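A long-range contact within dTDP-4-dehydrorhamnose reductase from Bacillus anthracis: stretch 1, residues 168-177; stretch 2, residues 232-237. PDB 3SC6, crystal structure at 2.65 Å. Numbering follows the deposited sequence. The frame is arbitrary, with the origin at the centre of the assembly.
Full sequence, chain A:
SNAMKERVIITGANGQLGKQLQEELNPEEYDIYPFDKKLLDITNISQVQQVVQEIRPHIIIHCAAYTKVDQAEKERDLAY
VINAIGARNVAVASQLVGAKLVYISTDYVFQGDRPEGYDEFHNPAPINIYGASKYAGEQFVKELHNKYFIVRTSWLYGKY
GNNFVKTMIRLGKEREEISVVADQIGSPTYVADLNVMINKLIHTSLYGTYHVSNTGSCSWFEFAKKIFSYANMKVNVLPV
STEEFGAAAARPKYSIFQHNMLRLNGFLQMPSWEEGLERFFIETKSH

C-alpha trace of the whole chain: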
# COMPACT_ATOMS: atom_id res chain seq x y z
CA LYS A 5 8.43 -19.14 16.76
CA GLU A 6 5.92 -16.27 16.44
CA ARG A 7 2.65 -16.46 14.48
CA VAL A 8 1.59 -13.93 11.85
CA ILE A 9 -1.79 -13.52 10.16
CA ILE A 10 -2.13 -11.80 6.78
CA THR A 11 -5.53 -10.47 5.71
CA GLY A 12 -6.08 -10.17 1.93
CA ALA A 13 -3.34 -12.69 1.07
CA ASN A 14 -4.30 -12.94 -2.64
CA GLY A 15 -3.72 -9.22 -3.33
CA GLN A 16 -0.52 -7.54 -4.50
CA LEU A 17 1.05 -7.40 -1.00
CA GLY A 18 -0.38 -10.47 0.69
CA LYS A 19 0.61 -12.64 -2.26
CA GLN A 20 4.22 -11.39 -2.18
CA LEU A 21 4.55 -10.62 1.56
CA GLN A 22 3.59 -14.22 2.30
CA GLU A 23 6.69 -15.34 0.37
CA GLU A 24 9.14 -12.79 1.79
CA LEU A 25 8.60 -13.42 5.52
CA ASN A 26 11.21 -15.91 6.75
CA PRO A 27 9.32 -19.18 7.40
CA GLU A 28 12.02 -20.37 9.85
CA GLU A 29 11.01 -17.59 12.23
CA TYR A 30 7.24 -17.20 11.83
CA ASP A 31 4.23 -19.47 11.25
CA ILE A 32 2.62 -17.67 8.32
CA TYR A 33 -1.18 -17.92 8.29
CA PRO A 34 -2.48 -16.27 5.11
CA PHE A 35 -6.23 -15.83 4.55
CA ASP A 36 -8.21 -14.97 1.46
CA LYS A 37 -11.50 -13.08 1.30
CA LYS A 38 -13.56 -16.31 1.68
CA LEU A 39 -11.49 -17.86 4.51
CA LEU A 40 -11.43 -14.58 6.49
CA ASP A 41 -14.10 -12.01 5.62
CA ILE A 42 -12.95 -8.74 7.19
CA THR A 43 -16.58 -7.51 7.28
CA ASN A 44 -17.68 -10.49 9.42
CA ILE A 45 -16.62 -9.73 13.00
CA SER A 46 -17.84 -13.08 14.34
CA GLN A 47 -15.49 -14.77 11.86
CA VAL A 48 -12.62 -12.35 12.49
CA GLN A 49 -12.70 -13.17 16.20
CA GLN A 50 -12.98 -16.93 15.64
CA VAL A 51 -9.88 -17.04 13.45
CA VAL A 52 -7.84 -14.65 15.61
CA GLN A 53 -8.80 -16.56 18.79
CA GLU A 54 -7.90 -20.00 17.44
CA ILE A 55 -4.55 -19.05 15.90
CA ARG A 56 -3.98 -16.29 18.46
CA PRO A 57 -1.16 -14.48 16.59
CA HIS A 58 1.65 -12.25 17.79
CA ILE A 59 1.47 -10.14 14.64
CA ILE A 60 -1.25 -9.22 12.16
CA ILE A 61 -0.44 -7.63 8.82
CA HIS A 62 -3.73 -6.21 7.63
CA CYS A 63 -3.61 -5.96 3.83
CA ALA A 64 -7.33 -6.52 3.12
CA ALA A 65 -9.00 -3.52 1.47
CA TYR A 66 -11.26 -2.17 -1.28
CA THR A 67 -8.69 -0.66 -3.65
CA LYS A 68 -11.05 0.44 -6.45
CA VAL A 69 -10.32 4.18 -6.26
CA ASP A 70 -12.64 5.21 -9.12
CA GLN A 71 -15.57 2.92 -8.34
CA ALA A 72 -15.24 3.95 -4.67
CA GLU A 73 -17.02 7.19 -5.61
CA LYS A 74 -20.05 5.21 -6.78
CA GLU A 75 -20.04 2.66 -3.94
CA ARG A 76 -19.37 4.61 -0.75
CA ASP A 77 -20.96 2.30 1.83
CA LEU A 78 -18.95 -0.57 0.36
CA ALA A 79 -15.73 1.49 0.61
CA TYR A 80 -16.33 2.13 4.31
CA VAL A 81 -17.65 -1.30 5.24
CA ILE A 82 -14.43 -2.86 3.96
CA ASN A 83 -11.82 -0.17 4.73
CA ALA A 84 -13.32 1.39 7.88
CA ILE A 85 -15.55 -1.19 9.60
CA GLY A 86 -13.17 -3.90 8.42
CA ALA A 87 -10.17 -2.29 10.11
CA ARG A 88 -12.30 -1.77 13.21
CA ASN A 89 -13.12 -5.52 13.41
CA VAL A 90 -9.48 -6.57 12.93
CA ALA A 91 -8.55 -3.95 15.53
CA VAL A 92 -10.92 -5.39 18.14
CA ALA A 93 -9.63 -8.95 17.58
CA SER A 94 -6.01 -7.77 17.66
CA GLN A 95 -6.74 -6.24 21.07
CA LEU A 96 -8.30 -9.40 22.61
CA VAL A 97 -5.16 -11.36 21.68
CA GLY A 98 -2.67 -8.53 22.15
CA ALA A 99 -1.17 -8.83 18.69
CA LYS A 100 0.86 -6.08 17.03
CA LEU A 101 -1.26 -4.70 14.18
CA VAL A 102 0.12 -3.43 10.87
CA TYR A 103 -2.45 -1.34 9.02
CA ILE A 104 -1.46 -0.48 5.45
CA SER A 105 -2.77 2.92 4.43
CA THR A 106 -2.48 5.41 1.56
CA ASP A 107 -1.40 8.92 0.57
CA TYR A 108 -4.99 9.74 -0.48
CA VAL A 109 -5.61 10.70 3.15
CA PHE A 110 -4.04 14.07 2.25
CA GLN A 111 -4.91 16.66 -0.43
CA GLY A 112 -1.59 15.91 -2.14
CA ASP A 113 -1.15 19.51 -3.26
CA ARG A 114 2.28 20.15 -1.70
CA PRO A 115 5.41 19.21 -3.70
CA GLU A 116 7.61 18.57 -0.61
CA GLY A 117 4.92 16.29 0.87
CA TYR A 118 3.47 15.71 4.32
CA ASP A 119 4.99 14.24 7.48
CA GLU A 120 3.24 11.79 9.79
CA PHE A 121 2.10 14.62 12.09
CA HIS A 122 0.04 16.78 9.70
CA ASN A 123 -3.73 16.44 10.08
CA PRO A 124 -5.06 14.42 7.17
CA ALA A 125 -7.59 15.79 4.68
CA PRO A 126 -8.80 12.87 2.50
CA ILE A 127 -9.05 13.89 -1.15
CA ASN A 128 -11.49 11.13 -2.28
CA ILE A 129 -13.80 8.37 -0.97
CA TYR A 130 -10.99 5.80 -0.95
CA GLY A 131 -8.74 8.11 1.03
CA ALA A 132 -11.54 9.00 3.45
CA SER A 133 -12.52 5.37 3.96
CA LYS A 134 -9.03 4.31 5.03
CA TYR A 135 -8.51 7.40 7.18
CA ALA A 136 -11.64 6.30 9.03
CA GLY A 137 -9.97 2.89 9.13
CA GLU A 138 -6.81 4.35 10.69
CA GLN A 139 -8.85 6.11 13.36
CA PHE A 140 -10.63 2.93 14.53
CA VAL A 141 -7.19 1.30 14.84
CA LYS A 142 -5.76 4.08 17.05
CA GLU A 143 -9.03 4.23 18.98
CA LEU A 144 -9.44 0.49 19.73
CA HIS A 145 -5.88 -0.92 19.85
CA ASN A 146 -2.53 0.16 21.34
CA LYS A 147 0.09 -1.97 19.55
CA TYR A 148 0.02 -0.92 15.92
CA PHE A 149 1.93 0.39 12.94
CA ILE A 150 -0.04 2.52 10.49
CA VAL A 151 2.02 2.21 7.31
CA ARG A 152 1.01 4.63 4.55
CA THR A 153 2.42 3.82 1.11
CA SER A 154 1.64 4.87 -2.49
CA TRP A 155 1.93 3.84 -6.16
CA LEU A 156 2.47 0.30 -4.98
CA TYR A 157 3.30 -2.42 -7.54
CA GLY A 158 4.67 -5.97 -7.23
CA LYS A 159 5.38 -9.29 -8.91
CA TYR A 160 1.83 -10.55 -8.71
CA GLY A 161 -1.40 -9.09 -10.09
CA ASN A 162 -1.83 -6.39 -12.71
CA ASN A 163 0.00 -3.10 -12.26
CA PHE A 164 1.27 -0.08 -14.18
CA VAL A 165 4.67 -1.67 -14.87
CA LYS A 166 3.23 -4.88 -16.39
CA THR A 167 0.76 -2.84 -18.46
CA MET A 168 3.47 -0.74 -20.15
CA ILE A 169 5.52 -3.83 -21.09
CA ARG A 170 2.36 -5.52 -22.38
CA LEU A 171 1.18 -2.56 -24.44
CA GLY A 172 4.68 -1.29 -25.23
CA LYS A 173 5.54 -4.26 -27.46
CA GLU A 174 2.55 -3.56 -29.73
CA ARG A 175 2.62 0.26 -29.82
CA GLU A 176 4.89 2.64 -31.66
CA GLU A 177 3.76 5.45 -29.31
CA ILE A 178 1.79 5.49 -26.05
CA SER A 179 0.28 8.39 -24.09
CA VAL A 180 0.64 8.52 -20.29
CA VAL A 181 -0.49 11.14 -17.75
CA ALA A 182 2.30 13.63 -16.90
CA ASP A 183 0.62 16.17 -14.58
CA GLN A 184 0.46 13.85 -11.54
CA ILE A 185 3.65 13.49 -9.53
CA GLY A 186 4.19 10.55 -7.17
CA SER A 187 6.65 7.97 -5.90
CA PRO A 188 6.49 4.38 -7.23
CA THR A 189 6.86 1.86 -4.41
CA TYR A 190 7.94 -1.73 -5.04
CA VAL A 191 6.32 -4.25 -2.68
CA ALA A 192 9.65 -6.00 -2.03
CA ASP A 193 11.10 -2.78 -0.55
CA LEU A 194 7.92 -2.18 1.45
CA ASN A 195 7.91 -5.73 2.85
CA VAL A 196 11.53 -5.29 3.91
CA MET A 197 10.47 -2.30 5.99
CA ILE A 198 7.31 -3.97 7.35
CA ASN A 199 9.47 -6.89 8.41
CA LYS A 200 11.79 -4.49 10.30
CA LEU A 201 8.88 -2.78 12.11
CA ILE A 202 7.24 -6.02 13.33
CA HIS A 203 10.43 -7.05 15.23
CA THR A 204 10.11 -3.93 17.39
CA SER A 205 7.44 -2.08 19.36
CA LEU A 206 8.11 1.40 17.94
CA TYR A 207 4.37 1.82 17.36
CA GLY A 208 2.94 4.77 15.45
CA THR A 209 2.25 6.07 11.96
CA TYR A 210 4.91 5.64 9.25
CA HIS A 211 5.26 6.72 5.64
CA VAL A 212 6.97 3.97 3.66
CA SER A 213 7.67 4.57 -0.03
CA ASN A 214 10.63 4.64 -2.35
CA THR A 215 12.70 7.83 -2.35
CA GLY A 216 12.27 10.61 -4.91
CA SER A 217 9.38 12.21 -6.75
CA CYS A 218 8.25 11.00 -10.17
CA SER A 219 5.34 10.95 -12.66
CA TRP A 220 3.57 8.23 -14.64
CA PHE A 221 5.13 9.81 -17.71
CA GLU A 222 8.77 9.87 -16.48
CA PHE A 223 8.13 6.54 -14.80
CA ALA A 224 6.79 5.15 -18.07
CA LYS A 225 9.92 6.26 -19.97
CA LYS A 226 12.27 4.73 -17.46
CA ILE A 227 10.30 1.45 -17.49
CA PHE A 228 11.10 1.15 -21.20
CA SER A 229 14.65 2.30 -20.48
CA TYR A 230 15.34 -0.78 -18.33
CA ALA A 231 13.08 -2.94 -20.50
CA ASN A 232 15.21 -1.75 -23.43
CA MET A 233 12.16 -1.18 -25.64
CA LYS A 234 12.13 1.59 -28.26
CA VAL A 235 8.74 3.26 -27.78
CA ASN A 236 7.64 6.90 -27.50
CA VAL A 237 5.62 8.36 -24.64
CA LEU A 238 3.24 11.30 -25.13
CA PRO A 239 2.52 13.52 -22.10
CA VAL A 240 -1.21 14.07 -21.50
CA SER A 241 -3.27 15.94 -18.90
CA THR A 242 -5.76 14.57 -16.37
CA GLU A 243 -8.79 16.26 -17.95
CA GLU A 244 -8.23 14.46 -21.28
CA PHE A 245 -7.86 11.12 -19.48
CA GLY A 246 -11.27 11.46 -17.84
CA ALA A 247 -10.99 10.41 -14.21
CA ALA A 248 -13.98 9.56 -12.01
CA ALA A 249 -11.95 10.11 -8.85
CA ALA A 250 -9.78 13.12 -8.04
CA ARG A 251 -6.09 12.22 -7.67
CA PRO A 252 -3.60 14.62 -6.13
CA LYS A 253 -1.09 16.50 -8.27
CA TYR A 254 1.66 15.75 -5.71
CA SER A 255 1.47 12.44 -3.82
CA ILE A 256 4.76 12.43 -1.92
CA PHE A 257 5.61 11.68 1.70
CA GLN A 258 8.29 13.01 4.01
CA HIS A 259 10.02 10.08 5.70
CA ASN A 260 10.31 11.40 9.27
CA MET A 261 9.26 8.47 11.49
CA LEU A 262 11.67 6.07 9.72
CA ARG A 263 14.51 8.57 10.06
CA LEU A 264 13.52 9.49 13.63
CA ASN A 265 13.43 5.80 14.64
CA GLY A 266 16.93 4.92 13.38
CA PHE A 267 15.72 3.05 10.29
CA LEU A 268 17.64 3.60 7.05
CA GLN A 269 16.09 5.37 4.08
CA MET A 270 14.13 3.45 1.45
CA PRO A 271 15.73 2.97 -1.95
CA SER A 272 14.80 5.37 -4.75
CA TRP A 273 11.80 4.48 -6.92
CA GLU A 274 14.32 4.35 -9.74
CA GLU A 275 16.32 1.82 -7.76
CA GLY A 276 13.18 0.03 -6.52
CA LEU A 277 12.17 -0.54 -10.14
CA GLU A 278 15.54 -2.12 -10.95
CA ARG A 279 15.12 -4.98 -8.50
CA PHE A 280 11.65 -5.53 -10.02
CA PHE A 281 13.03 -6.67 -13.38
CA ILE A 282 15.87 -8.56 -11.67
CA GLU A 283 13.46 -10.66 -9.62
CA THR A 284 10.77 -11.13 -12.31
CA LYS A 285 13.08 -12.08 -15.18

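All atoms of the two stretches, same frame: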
# COMPACT_ATOMS: atom_id res chain seq x y z
N MET A 168 2.61 -1.40 -19.17
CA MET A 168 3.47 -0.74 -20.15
C MET A 168 4.23 -1.76 -21.01
O MET A 168 4.33 -1.60 -22.22
CB MET A 168 4.48 0.20 -19.47
CG MET A 168 3.88 1.38 -18.70
SD MET A 168 2.90 2.57 -19.65
CE MET A 168 1.23 1.95 -19.44
N ILE A 169 4.77 -2.80 -20.37
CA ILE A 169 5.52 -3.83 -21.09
C ILE A 169 4.61 -4.64 -22.01
O ILE A 169 5.03 -5.13 -23.06
CB ILE A 169 6.24 -4.79 -20.13
CG1 ILE A 169 7.23 -4.03 -19.24
CG2 ILE A 169 6.98 -5.88 -20.90
CD1 ILE A 169 7.97 -4.90 -18.27
N ARG A 170 3.35 -4.77 -21.61
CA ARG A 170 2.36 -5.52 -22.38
C ARG A 170 1.94 -4.72 -23.60
O ARG A 170 1.93 -5.23 -24.72
CB ARG A 170 1.15 -5.79 -21.49
CG ARG A 170 0.03 -6.62 -22.11
CD ARG A 170 -1.09 -6.76 -21.09
NE ARG A 170 -0.60 -7.37 -19.85
CZ ARG A 170 -1.33 -7.58 -18.76
NH1 ARG A 170 -2.61 -7.22 -18.72
NH2 ARG A 170 -0.77 -8.14 -17.69
N LEU A 171 1.60 -3.45 -23.37
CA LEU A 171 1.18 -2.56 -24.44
C LEU A 171 2.36 -2.05 -25.26
O LEU A 171 2.27 -1.91 -26.48
CB LEU A 171 0.40 -1.37 -23.86
CG LEU A 171 -0.86 -1.73 -23.07
CD1 LEU A 171 -1.50 -0.48 -22.48
CD2 LEU A 171 -1.86 -2.49 -23.93
N GLY A 172 3.47 -1.79 -24.59
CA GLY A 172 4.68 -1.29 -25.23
C GLY A 172 5.16 -2.07 -26.44
O GLY A 172 5.58 -1.48 -27.44
N LYS A 173 5.10 -3.40 -26.36
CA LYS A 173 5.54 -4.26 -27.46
C LYS A 173 4.72 -4.08 -28.73
O LYS A 173 5.24 -4.24 -29.83
CB LYS A 173 5.50 -5.73 -27.03
CG LYS A 173 6.42 -6.08 -25.87
CD LYS A 173 6.30 -7.55 -25.49
CE LYS A 173 7.20 -7.90 -24.31
NZ LYS A 173 7.09 -9.33 -23.91
N GLU A 174 3.44 -3.75 -28.58
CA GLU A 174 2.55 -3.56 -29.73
C GLU A 174 2.54 -2.13 -30.28
O GLU A 174 2.45 -1.94 -31.49
CB GLU A 174 1.13 -3.99 -29.36
CG GLU A 174 1.03 -5.45 -28.89
CD GLU A 174 1.47 -6.46 -29.94
OE1 GLU A 174 1.57 -7.66 -29.59
OE2 GLU A 174 1.72 -6.08 -31.10
N ARG A 175 2.62 -1.14 -29.39
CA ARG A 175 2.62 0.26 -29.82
C ARG A 175 3.94 0.83 -30.31
O ARG A 175 5.03 0.33 -30.01
CB ARG A 175 2.11 1.21 -28.72
CG ARG A 175 0.63 1.17 -28.40
CD ARG A 175 0.12 -0.15 -27.93
NE ARG A 175 -1.30 -0.04 -27.65
CZ ARG A 175 -2.06 -1.04 -27.24
NH1 ARG A 175 -3.35 -0.82 -27.01
NH2 ARG A 175 -1.55 -2.25 -27.05
N GLU A 176 3.79 1.90 -31.08
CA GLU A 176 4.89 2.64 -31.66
C GLU A 176 5.00 3.90 -30.79
O GLU A 176 6.08 4.48 -30.65
CB GLU A 176 4.58 2.96 -33.12
CG GLU A 176 5.68 3.69 -33.88
CD GLU A 176 5.34 3.91 -35.34
OE1 GLU A 176 6.19 4.47 -36.07
OE2 GLU A 176 4.24 3.53 -35.78
N GLU A 177 3.87 4.29 -30.20
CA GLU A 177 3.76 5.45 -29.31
C GLU A 177 2.66 5.16 -28.30
O GLU A 177 1.71 4.44 -28.61
CB GLU A 177 3.40 6.74 -30.06
CG GLU A 177 4.42 7.20 -31.09
CD GLU A 177 4.01 8.52 -31.74
OE1 GLU A 177 2.92 9.04 -31.43
OE2 GLU A 177 4.79 9.02 -32.57
N ASN A 232 14.47 -1.88 -22.18
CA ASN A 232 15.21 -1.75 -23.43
C ASN A 232 14.26 -1.91 -24.62
O ASN A 232 14.49 -2.72 -25.52
CB ASN A 232 16.37 -2.75 -23.49
CG ASN A 232 17.25 -2.59 -24.72
OD1 ASN A 232 17.05 -1.68 -25.53
ND2 ASN A 232 18.24 -3.46 -24.86
N MET A 233 13.17 -1.15 -24.59
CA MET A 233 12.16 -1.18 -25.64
C MET A 233 12.06 0.22 -26.25
O MET A 233 11.88 1.20 -25.53
CB MET A 233 10.79 -1.61 -25.09
CG MET A 233 10.78 -2.97 -24.39
SD MET A 233 9.14 -3.48 -23.79
CE MET A 233 9.29 -5.25 -23.77
N LYS A 234 12.20 0.30 -27.57
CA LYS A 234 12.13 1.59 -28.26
C LYS A 234 10.68 1.98 -28.54
O LYS A 234 10.10 1.55 -29.54
CB LYS A 234 12.96 1.54 -29.55
CG LYS A 234 14.44 1.24 -29.30
CD LYS A 234 15.26 1.17 -30.60
CE LYS A 234 15.24 2.49 -31.37
NZ LYS A 234 16.06 2.41 -32.61
N VAL A 235 10.12 2.79 -27.65
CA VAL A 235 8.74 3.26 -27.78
C VAL A 235 8.65 4.70 -27.26
O VAL A 235 9.32 5.06 -26.30
CB VAL A 235 7.78 2.38 -26.97
CG1 VAL A 235 6.36 2.93 -27.04
CG2 VAL A 235 7.83 0.94 -27.47
N ASN A 236 7.81 5.51 -27.90
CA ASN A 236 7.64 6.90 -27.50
C ASN A 236 6.52 7.05 -26.48
O ASN A 236 5.58 6.26 -26.46
CB ASN A 236 7.32 7.76 -28.71
CG ASN A 236 8.40 7.72 -29.76
OD1 ASN A 236 9.45 7.10 -29.56
ND2 ASN A 236 8.17 8.39 -30.88
N VAL A 237 6.62 8.09 -25.66
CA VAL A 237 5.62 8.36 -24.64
C VAL A 237 5.14 9.80 -24.79
O VAL A 237 5.94 10.73 -24.77
CB VAL A 237 6.17 8.14 -23.22
CG1 VAL A 237 5.11 8.46 -22.19
CG2 VAL A 237 6.65 6.70 -23.06

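Contacts between segments distant in sequence often combine a short backbone register with a few well-placed apolar side chains, and this small interface, burying 368 Å² in all, is a compact example. Stretch 1 enters as a helix, passes through a turn and finishes extended at E177; stretch 2 leaves a preceding helix at N232, whose positive phi marks the exit, and becomes a strand at N236. The two stretches meet in a parallel bridge between E177 and N236, their CA atoms 4.5 Å apart. One cross-stretch hydrogen bond accompanies it, from N236 N to E176 O; at 3.4 Å it is weak, although nearly straight at 175°. A CA-H...O contact from E177 CA to N236 O, 3.5 Å, adds a further polar approach.

Away from the bridge, packing takes over. M233 points toward stretch 1, and its long, unbranched side chain carries CE to 3.7 Å from I169 CG2 on the helix and to 3.4 Å from K173 CE. The lysine thus contributes the aliphatic part of its side chain, even though its CA-to-CB bond points away from stretch 2. V235 lies between helix and bridge: its CG2 comes within 3.3 Å of G172 O and 3.8 Å of R175 O, while CG1 sits 3.9 Å from E176 O. Its two methyls lie nearest different backbone carbonyls, which a beta-branched residue can do at once. G172 suits its buried position because a CB there would lie only 2.5 Å from M168 O, the same oxygen that accepts the hydrogen bond from G172 N.

At the bridge itself, E177 and N236 share one face of the sheet, with E177 CG 3.8 Å from N236 CB. The bridge register brings these carbons of two exposed side chains together.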